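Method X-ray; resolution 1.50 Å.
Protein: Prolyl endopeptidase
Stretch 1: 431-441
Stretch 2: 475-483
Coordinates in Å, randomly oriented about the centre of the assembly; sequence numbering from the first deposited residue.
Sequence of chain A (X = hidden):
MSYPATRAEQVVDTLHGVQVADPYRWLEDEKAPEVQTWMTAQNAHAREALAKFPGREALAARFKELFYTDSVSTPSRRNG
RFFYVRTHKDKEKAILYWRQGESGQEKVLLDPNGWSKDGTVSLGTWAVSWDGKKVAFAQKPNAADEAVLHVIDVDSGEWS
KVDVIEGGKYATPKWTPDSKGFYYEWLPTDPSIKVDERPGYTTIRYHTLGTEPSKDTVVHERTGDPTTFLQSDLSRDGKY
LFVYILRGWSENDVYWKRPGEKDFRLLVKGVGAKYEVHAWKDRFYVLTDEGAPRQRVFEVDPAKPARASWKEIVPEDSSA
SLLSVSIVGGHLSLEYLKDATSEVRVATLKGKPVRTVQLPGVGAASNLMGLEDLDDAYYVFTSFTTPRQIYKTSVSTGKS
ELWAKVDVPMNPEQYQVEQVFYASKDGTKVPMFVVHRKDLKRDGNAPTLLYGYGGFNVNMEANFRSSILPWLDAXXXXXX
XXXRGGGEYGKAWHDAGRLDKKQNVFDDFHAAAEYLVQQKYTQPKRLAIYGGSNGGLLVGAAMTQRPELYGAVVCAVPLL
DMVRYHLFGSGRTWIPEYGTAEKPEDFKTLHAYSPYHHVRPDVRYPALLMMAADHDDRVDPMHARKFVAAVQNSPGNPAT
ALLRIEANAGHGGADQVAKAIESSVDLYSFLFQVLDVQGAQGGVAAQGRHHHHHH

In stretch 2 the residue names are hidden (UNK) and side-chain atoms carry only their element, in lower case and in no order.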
# COMPACT_ATOMS: atom_id res chain seq x y z
N PRO A 431 -11.44 -5.25 -15.80
CA PRO A 431 -11.22 -3.86 -16.21
C PRO A 431 -9.76 -3.48 -16.34
O PRO A 431 -8.89 -4.05 -15.67
CB PRO A 431 -11.84 -3.03 -15.11
CG PRO A 431 -12.50 -4.01 -14.17
CD PRO A 431 -11.83 -5.34 -14.38
N MET A 432 -9.49 -2.52 -17.20
CA MET A 432 -8.16 -1.94 -17.35
C MET A 432 -8.28 -0.49 -17.76
O MET A 432 -9.10 -0.14 -18.63
CB MET A 432 -7.33 -2.73 -18.37
CG MET A 432 -5.96 -2.15 -18.59
SD MET A 432 -4.80 -3.33 -19.39
CE MET A 432 -5.66 -3.79 -20.84
N PHE A 433 -7.49 0.39 -17.14
CA PHE A 433 -7.31 1.76 -17.60
C PHE A 433 -6.17 1.86 -18.57
O PHE A 433 -5.13 1.24 -18.38
CB PHE A 433 -7.03 2.70 -16.42
CG PHE A 433 -8.10 2.75 -15.37
CD1 PHE A 433 -9.31 3.39 -15.63
CD2 PHE A 433 -7.89 2.20 -14.10
CE1 PHE A 433 -10.30 3.46 -14.65
CE2 PHE A 433 -8.87 2.30 -13.13
CZ PHE A 433 -10.06 2.91 -13.39
N VAL A 434 -6.35 2.64 -19.64
CA VAL A 434 -5.32 2.85 -20.64
C VAL A 434 -5.16 4.34 -20.85
O VAL A 434 -6.13 5.03 -21.17
CB VAL A 434 -5.61 2.12 -21.96
CG1 VAL A 434 -4.40 2.24 -22.89
CG2 VAL A 434 -5.94 0.65 -21.73
N VAL A 435 -3.95 4.84 -20.66
CA VAL A 435 -3.68 6.28 -20.67
C VAL A 435 -2.64 6.58 -21.74
O VAL A 435 -1.62 5.89 -21.87
CB VAL A 435 -3.12 6.75 -19.28
CG1 VAL A 435 -3.02 8.26 -19.24
CG2 VAL A 435 -4.00 6.21 -18.12
N HIS A 436 -2.89 7.60 -22.54
CA HIS A 436 -1.98 7.97 -23.61
C HIS A 436 -2.30 9.36 -24.14
O HIS A 436 -3.36 9.91 -23.87
CB HIS A 436 -2.05 6.96 -24.76
CG HIS A 436 -3.44 6.69 -25.21
ND1 HIS A 436 -4.11 7.51 -26.11
CD2 HIS A 436 -4.31 5.70 -24.90
CE1 HIS A 436 -5.33 7.03 -26.31
NE2 HIS A 436 -5.47 5.94 -25.59
N ARG A 437 -1.39 9.91 -24.94
CA ARG A 437 -1.71 11.15 -25.66
C ARG A 437 -2.91 10.93 -26.57
O ARG A 437 -3.07 9.87 -27.19
CB ARG A 437 -0.52 11.60 -26.51
CG ARG A 437 0.64 12.18 -25.74
CD ARG A 437 1.78 12.60 -26.61
NE ARG A 437 1.35 13.75 -27.41
CZ ARG A 437 1.34 15.01 -26.94
NH1 ARG A 437 1.77 15.31 -25.71
NH2 ARG A 437 0.88 15.99 -27.72
N LYS A 438 -3.71 11.98 -26.73
CA LYS A 438 -4.83 11.94 -27.68
C LYS A 438 -4.40 11.61 -29.10
O LYS A 438 -5.16 10.96 -29.82
CB LYS A 438 -5.61 13.26 -27.65
CG LYS A 438 -6.39 13.44 -26.39
CD LYS A 438 -7.31 14.68 -26.42
CE LYS A 438 -7.95 14.94 -25.07
NZ LYS A 438 -8.56 16.29 -25.03
N ASP A 439 -3.23 12.08 -29.51
CA ASP A 439 -2.73 11.82 -30.87
C ASP A 439 -1.96 10.51 -31.09
O ASP A 439 -1.35 10.31 -32.13
CB ASP A 439 -1.91 13.01 -31.37
CG ASP A 439 -0.66 13.27 -30.57
OD1 ASP A 439 -0.18 12.43 -29.75
OD2 ASP A 439 -0.06 14.37 -30.73
N LEU A 440 -2.00 9.61 -30.12
CA LEU A 440 -1.35 8.32 -30.26
C LEU A 440 -1.78 7.66 -31.54
O LEU A 440 -2.98 7.56 -31.80
CB LEU A 440 -1.76 7.41 -29.10
CG LEU A 440 -1.15 6.00 -29.09
CD1 LEU A 440 0.24 6.10 -28.48
CD2 LEU A 440 -2.08 5.03 -28.31
N LYS A 441 -0.82 7.17 -32.31
CA LYS A 441 -1.10 6.29 -33.44
C LYS A 441 -1.32 4.86 -32.94
O LYS A 441 -0.50 4.33 -32.19
CB LYS A 441 0.05 6.33 -34.45
CG LYS A 441 0.57 7.74 -34.75
CD LYS A 441 1.23 7.90 -36.12
CE LYS A 441 0.96 9.30 -36.68
NZ LYS A 441 1.95 9.72 -37.72
N UNK A 475 5.25 9.23 -26.60
CA UNK A 475 4.31 8.43 -27.38
C UNK A 475 4.00 7.11 -26.70
O UNK A 475 3.55 6.18 -27.35
N UNK A 476 4.28 7.01 -25.41
CA UNK A 476 4.02 5.78 -24.69
C UNK A 476 2.60 5.63 -24.22
O UNK A 476 1.83 6.58 -24.17
N UNK A 477 2.26 4.39 -23.89
CA UNK A 477 0.96 4.02 -23.31
C UNK A 477 1.23 3.50 -21.92
O UNK A 477 2.19 2.76 -21.69
c UNK A 477 -0.98 2.35 -23.50
c UNK A 477 0.30 2.93 -24.16
c UNK A 477 0.03 3.47 -25.59
N UNK A 478 0.39 3.92 -20.99
CA UNK A 478 0.42 3.42 -19.61
C UNK A 478 -0.88 2.72 -19.34
O UNK A 478 -1.96 3.30 -19.54
o UNK A 478 0.71 3.19 -13.10
c UNK A 478 -0.32 4.35 -14.94
c UNK A 478 0.60 4.57 -18.62
c UNK A 478 0.61 4.18 -17.16
c UNK A 478 0.66 3.52 -14.47
c UNK A 478 1.63 3.03 -15.30
c UNK A 478 1.60 3.37 -16.66
c UNK A 478 -0.34 4.68 -16.29
N UNK A 479 -0.83 1.47 -18.88
CA UNK A 479 -2.03 0.68 -18.65
C UNK A 479 -1.99 0.11 -17.25
O UNK A 479 -0.92 -0.29 -16.78
c UNK A 479 -2.13 -0.45 -19.67
N UNK A 480 -3.14 0.08 -16.59
CA UNK A 480 -3.28 -0.41 -15.22
C UNK A 480 -4.46 -1.40 -15.20
O UNK A 480 -5.60 -1.01 -15.45
c UNK A 480 -2.42 1.82 -14.35
c UNK A 480 -3.58 0.21 -12.79
c UNK A 480 -3.52 0.76 -14.21
N UNK A 481 -4.17 -2.67 -14.91
CA UNK A 481 -5.20 -3.71 -14.92
C UNK A 481 -5.76 -3.94 -13.54
O UNK A 481 -4.98 -4.01 -12.56
c UNK A 481 -4.65 -4.99 -15.50
N UNK A 482 -7.07 -4.10 -13.43
CA UNK A 482 -7.76 -4.34 -12.17
C UNK A 482 -7.95 -5.85 -11.98
O UNK A 482 -9.06 -6.39 -11.94
o UNK A 482 -9.15 -1.52 -13.24
c UNK A 482 -8.97 -2.13 -12.19
c UNK A 482 -9.11 -3.62 -12.15
n UNK A 482 -8.67 -1.53 -11.05
N UNK A 483 -6.82 -6.50 -11.81
CA UNK A 483 -6.74 -7.95 -11.71
C UNK A 483 -7.52 -8.48 -10.51
O UNK A 483 -7.71 -7.79 -9.49
c UNK A 483 -4.59 -8.35 -13.90
c UNK A 483 -5.30 -8.37 -11.54
c UNK A 483 -2.85 -8.26 -12.08
c UNK A 483 -4.28 -7.85 -12.52
O HOH W 1 1.23 8.86 -25.44

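Position 475 has no side-chain atoms; its backbone O lies 3.5 Å from L440 CD1, a contact of backbone with leucine methyl. It is the first residue to leave a helix, in a Schellman motif, and its phi of 91° by itself favours glycine; the residue is G475.

Position 476 also carries nothing beyond its backbone and is again glycine, G476. Here phi is negative, at -83°, and no atom of stretch 1 lies near where a CB would point, so this contact does not explain the choice. Its carbonyl has a clear role: a water donates to G476 O at 2.7 Å and accepts from R437 N at 2.9 Å, tying the two backbones together.

Position 477 has three carbons, one bearing the other two; one of the outer pair comes 3.5 Å from V434 CG1 and the other 3.8 Å from L440 CD2. This is the beta-branched pattern of valine. Branching at CB suits an extended backbone, and V477 begins the strand, its methyls meeting apolar neighbours.

At position 478 one carbon leads to a six-carbon ring bearing a single oxygen, with V435 CG2 at the ring's edge, near its plane: tyrosine. Y478 pairs with V435 through two backbone hydrogen bonds, V435 N to Y478 O at 2.8 Å and Y478 N to V435 O at 2.9 Å. The side chains leave the same face of the sheet, V435 CB 4.4 Å from Y478 CB, and the broad ring fills buried space there.

Position 479 shows a single carbon, 3.9 Å from M432 SD and 4.5 Å from V434 CG2: alanine. A479 faces V434 in a non-hydrogen-bonded pair, A479 CA only 4.4 Å from V434 CA, and its small methyl accommodates these neighbouring side chains.

Position 480 repeats the pattern of one carbon carrying two, on the face shared with F433 and V435, and is valine. V480 and F433 form the second hydrogen-bonded pair, with F433 N to V480 O and V480 N to F433 O both 2.9 Å. Its branched side chain suits the strand.

Position 481 has one carbon, 4.2 Å from M432 SD, and is alanine. A481 CA lies 4.2 Å from M432 CA across the ladder; the thioether thus touches both alanines.

Position 482 has two carbons, the second carrying an oxygen and a nitrogen; the oxygen approaches P431 CB at 3.6 Å, a van der Waals contact. This is the amide of asparagine. A buried amide needs polar partners, and N482 ND2 has one elsewhere in the structure. N482 N donates to P431 O at 2.9 Å.

Position 483 has four carbons forked at the second, none touching stretch 1, hence leucine. Apolar L483 suits a buried site, its CA-to-CB bond pointing away from stretch 1.

The contact is therefore an antiparallel pair of strands held by five backbone hydrogen bonds. CA-H...O contacts, such as A479 CA to F433 O at 3.2 Å, supplement them. M432 and V434 pack with A479, and M432 also with A481, on one face; V435 packs with Y478 on the other. The bridging water and L440 extend the contact beyond the last bridged pair, V435 with Y478.

Stretch 2 475-483: GGVYAVANL
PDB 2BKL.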